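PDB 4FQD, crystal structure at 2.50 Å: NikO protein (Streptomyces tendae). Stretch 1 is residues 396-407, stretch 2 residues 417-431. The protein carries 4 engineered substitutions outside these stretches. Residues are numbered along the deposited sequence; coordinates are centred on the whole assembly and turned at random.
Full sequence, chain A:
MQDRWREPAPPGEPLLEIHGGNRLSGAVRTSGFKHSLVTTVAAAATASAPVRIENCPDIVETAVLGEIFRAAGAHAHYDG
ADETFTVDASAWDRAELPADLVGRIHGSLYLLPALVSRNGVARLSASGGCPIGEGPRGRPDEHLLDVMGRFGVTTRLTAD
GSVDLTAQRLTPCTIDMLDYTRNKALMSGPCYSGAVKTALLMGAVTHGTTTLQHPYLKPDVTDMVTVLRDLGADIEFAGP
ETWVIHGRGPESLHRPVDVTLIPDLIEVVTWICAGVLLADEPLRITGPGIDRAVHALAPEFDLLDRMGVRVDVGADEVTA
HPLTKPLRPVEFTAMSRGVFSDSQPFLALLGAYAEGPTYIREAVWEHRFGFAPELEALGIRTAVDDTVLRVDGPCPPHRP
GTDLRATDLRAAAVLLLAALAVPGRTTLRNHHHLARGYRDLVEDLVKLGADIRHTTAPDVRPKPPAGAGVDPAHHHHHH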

# COMPACT_ATOMS: atom_id res chain seq x y z
N PRO A 396 19.18 3.27 12.45
CA PRO A 396 20.24 3.49 11.47
C PRO A 396 21.35 2.46 11.60
O PRO A 396 21.62 1.99 12.71
CB PRO A 396 20.76 4.88 11.84
CG PRO A 396 20.48 5.01 13.29
CD PRO A 396 19.20 4.27 13.53
N PRO A 397 21.99 2.10 10.48
CA PRO A 397 23.08 1.11 10.48
C PRO A 397 24.28 1.62 11.28
O PRO A 397 24.66 2.78 11.14
CB PRO A 397 23.44 0.99 9.00
CG PRO A 397 22.98 2.27 8.38
CD PRO A 397 21.74 2.64 9.13
N HIS A 398 24.85 0.76 12.12
CA HIS A 398 25.95 1.18 12.98
C HIS A 398 26.95 0.06 13.27
O HIS A 398 28.11 0.32 13.57
CB HIS A 398 25.41 1.75 14.30
CG HIS A 398 24.64 0.76 15.12
ND1 HIS A 398 23.30 0.52 14.92
CD2 HIS A 398 25.02 -0.04 16.14
CE1 HIS A 398 22.89 -0.40 15.78
NE2 HIS A 398 23.91 -0.75 16.53
N ARG A 399 26.49 -1.18 13.16
CA ARG A 399 27.34 -2.33 13.48
C ARG A 399 28.42 -2.58 12.43
O ARG A 399 28.12 -2.83 11.27
CB ARG A 399 26.48 -3.59 13.66
CG ARG A 399 25.47 -3.49 14.79
CD ARG A 399 24.53 -4.69 14.80
NE ARG A 399 23.51 -4.56 15.84
CZ ARG A 399 22.45 -5.36 15.94
NH1 ARG A 399 22.26 -6.33 15.06
NH2 ARG A 399 21.57 -5.17 16.91
N PRO A 400 29.69 -2.50 12.85
CA PRO A 400 30.84 -2.75 11.97
C PRO A 400 31.33 -4.19 12.06
O PRO A 400 30.85 -4.96 12.89
CB PRO A 400 31.90 -1.81 12.55
CG PRO A 400 31.62 -1.84 14.02
CD PRO A 400 30.13 -2.02 14.18
N GLY A 401 32.27 -4.55 11.19
CA GLY A 401 32.89 -5.86 11.23
C GLY A 401 32.01 -6.98 10.69
O GLY A 401 32.10 -8.12 11.15
N THR A 402 31.17 -6.65 9.72
CA THR A 402 30.28 -7.64 9.13
C THR A 402 30.69 -8.01 7.71
O THR A 402 31.47 -7.30 7.07
CB THR A 402 28.82 -7.14 9.11
OG1 THR A 402 28.75 -5.91 8.37
CG2 THR A 402 28.31 -6.91 10.52
N ASP A 403 30.16 -9.13 7.22
CA ASP A 403 30.39 -9.56 5.84
C ASP A 403 29.08 -9.60 5.08
O ASP A 403 28.30 -10.54 5.22
CB ASP A 403 31.06 -10.93 5.80
CG ASP A 403 32.49 -10.90 6.29
OD1 ASP A 403 33.36 -10.37 5.56
OD2 ASP A 403 32.75 -11.41 7.40
N LEU A 404 28.84 -8.58 4.26
CA LEU A 404 27.58 -8.45 3.54
C LEU A 404 27.63 -9.10 2.16
O LEU A 404 28.60 -8.95 1.43
CB LEU A 404 27.17 -6.98 3.42
CG LEU A 404 26.29 -6.40 4.53
CD1 LEU A 404 26.84 -6.70 5.91
CD2 LEU A 404 26.13 -4.90 4.34
N ARG A 405 26.57 -9.83 1.82
CA ARG A 405 26.46 -10.45 0.51
C ARG A 405 25.31 -9.84 -0.28
O ARG A 405 24.17 -9.82 0.18
CB ARG A 405 26.27 -11.96 0.64
CG ARG A 405 26.02 -12.66 -0.69
CD ARG A 405 25.69 -14.13 -0.50
NE ARG A 405 25.41 -14.79 -1.77
CZ ARG A 405 26.34 -15.30 -2.57
NH1 ARG A 405 27.62 -15.21 -2.23
NH2 ARG A 405 26.00 -15.88 -3.71
N ALA A 406 25.61 -9.35 -1.48
CA ALA A 406 24.60 -8.77 -2.34
C ALA A 406 23.86 -9.86 -3.11
O ALA A 406 24.48 -10.80 -3.61
CB ALA A 406 25.22 -7.77 -3.30
N THR A 407 22.54 -9.73 -3.21
CA THR A 407 21.73 -10.71 -3.93
C THR A 407 21.40 -10.23 -5.34
O THR A 407 21.13 -11.03 -6.23
CB THR A 407 20.43 -11.02 -3.18
OG1 THR A 407 19.71 -9.80 -2.94
CG2 THR A 407 20.72 -11.70 -1.85
N LEU A 417 25.78 1.87 0.41
CA LEU A 417 25.43 3.16 0.98
C LEU A 417 25.28 3.06 2.50
O LEU A 417 25.73 3.94 3.23
CB LEU A 417 24.13 3.69 0.37
CG LEU A 417 24.14 3.99 -1.13
CD1 LEU A 417 22.79 4.54 -1.57
CD2 LEU A 417 25.26 4.96 -1.47
N ALA A 418 24.66 1.98 2.96
CA ALA A 418 24.45 1.76 4.38
C ALA A 418 25.78 1.49 5.09
O ALA A 418 25.97 1.91 6.23
CB ALA A 418 23.48 0.61 4.60
N ALA A 419 26.68 0.80 4.41
CA ALA A 419 27.99 0.49 4.97
C ALA A 419 28.82 1.75 5.16
O ALA A 419 29.60 1.86 6.10
CB ALA A 419 28.73 -0.49 4.07
N LEU A 420 28.64 2.72 4.26
CA LEU A 420 29.37 3.98 4.33
C LEU A 420 28.93 4.83 5.53
O LEU A 420 29.61 5.79 5.90
CB LEU A 420 29.21 4.77 3.03
CG LEU A 420 29.95 4.22 1.81
CD1 LEU A 420 29.54 4.97 0.55
CD2 LEU A 420 31.46 4.32 2.03
N ALA A 421 27.79 4.48 6.11
CA ALA A 421 27.29 5.19 7.28
C ALA A 421 27.88 4.61 8.57
O ALA A 421 27.98 5.30 9.58
CB ALA A 421 25.77 5.13 7.33
N VAL A 422 28.27 3.34 8.51
CA VAL A 422 28.82 2.65 9.67
C VAL A 422 30.27 3.05 9.95
O VAL A 422 31.14 2.85 9.11
CB VAL A 422 28.76 1.12 9.49
CG1 VAL A 422 29.50 0.42 10.62
CG2 VAL A 422 27.31 0.66 9.43
N PRO A 423 30.52 3.61 11.14
CA PRO A 423 31.87 4.04 11.53
C PRO A 423 32.78 2.85 11.84
O PRO A 423 33.16 2.64 12.99
CB PRO A 423 31.61 4.85 12.81
CG PRO A 423 30.38 4.26 13.38
CD PRO A 423 29.53 3.87 12.20
N GLY A 424 33.13 2.09 10.80
CA GLY A 424 33.98 0.93 10.97
C GLY A 424 34.21 0.20 9.66
O GLY A 424 33.93 0.74 8.58
N ARG A 425 34.70 -1.03 9.74
CA ARG A 425 35.00 -1.81 8.54
C ARG A 425 33.86 -2.76 8.18
O ARG A 425 33.31 -3.44 9.05
CB ARG A 425 36.30 -2.59 8.71
CG ARG A 425 36.95 -3.01 7.40
CD ARG A 425 38.19 -3.86 7.63
NE ARG A 425 37.87 -5.27 7.82
CZ ARG A 425 38.06 -6.21 6.89
NH1 ARG A 425 38.59 -5.89 5.72
NH2 ARG A 425 37.74 -7.47 7.15
N THR A 426 33.52 -2.79 6.90
CA THR A 426 32.49 -3.70 6.39
C THR A 426 32.92 -4.25 5.04
O THR A 426 33.45 -3.53 4.20
CB THR A 426 31.14 -2.98 6.23
OG1 THR A 426 30.76 -2.37 7.48
CG2 THR A 426 30.05 -3.96 5.80
N THR A 427 32.70 -5.55 4.83
CA THR A 427 33.01 -6.17 3.55
C THR A 427 31.73 -6.48 2.78
O THR A 427 30.72 -6.88 3.37
CB THR A 427 33.83 -7.45 3.72
OG1 THR A 427 33.14 -8.35 4.59
CG2 THR A 427 35.20 -7.13 4.31
N LEU A 428 31.78 -6.28 1.47
CA LEU A 428 30.64 -6.55 0.61
C LEU A 428 31.08 -7.35 -0.62
O LEU A 428 31.99 -6.94 -1.34
CB LEU A 428 29.97 -5.25 0.17
CG LEU A 428 28.81 -5.37 -0.82
CD1 LEU A 428 27.66 -6.16 -0.21
CD2 LEU A 428 28.34 -4.00 -1.27
N ARG A 429 30.43 -8.49 -0.85
CA ARG A 429 30.73 -9.30 -2.03
C ARG A 429 29.53 -9.41 -2.96
O ARG A 429 28.44 -8.92 -2.65
CB ARG A 429 31.24 -10.68 -1.64
CG ARG A 429 30.33 -11.48 -0.73
CD ARG A 429 30.98 -12.81 -0.39
NE ARG A 429 30.15 -13.64 0.48
CZ ARG A 429 30.23 -13.65 1.80
NH1 ARG A 429 31.11 -12.88 2.43
NH2 ARG A 429 29.44 -14.44 2.51
N ASN A 430 29.74 -10.06 -4.10
CA ASN A 430 28.76 -10.10 -5.18
C ASN A 430 28.38 -8.70 -5.65
O ASN A 430 27.23 -8.44 -6.00
CB ASN A 430 27.51 -10.90 -4.78
CG ASN A 430 27.75 -12.39 -4.80
OD1 ASN A 430 26.80 -13.18 -4.73
ND2 ASN A 430 29.01 -12.80 -4.89
N HIS A 431 29.36 -7.81 -5.65
CA HIS A 431 29.16 -6.43 -6.07
C HIS A 431 29.32 -6.29 -7.57
O HIS A 431 29.32 -5.18 -8.11
CB HIS A 431 30.14 -5.50 -5.34
CG HIS A 431 31.57 -5.91 -5.50
ND1 HIS A 431 32.14 -6.93 -4.77
CD2 HIS A 431 32.56 -5.43 -6.30
CE1 HIS A 431 33.41 -7.06 -5.11
NE2 HIS A 431 33.69 -6.16 -6.03
O HOH W 1 31.30 -9.94 2.26

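The two stretches meet as neighbouring parallel β-strands, extended at the N-terminal end by an apolar patch in which prolines pack against Ala421 and Val422. The strand through Asp403, Leu404 and Arg405 runs in the same direction as strand 425-429, 24° apart, pairing Asp403 with Thr427, Leu404 with Leu428 and Arg405 with Arg429. As is usual for parallel pairing, the bonds of one residue splay to two partners: Leu404 N donates to Thr427 O (2.7 Å) and Leu404 O accepts from Arg429 N (3.0 Å). Thr427 N to Thr402 O (3.1 Å) and Ala406 N to Arg429 O (3.1 Å) continue the ladder, and Gly401 N to Arg425 O (2.6 Å) precedes it. Side chains alternate between faces. On the face of Leu404 and Leu428, Leu404 CB lies 3.8 Å from Leu428 CD1, a methyl that also reaches Ala406 CB (4.3 Å). On the face of Arg405 and Arg429, the Arg429 guanidinium lays one face over Arg405 CB, although the like charges come close, with Arg405 NH1 4.0 Å from Arg429 NE. Before the strands, Pro397 CG touches Ala421 CB (4.1 Å), while Val422 spreads its methyls between two prolines, CG2 to Pro397 CB (3.9 Å) and CG1 to Pro400 CB (3.8 Å). Gly424 CA sits 3.8 Å from Pro400 CB; a β-carbon there would clash with that ring.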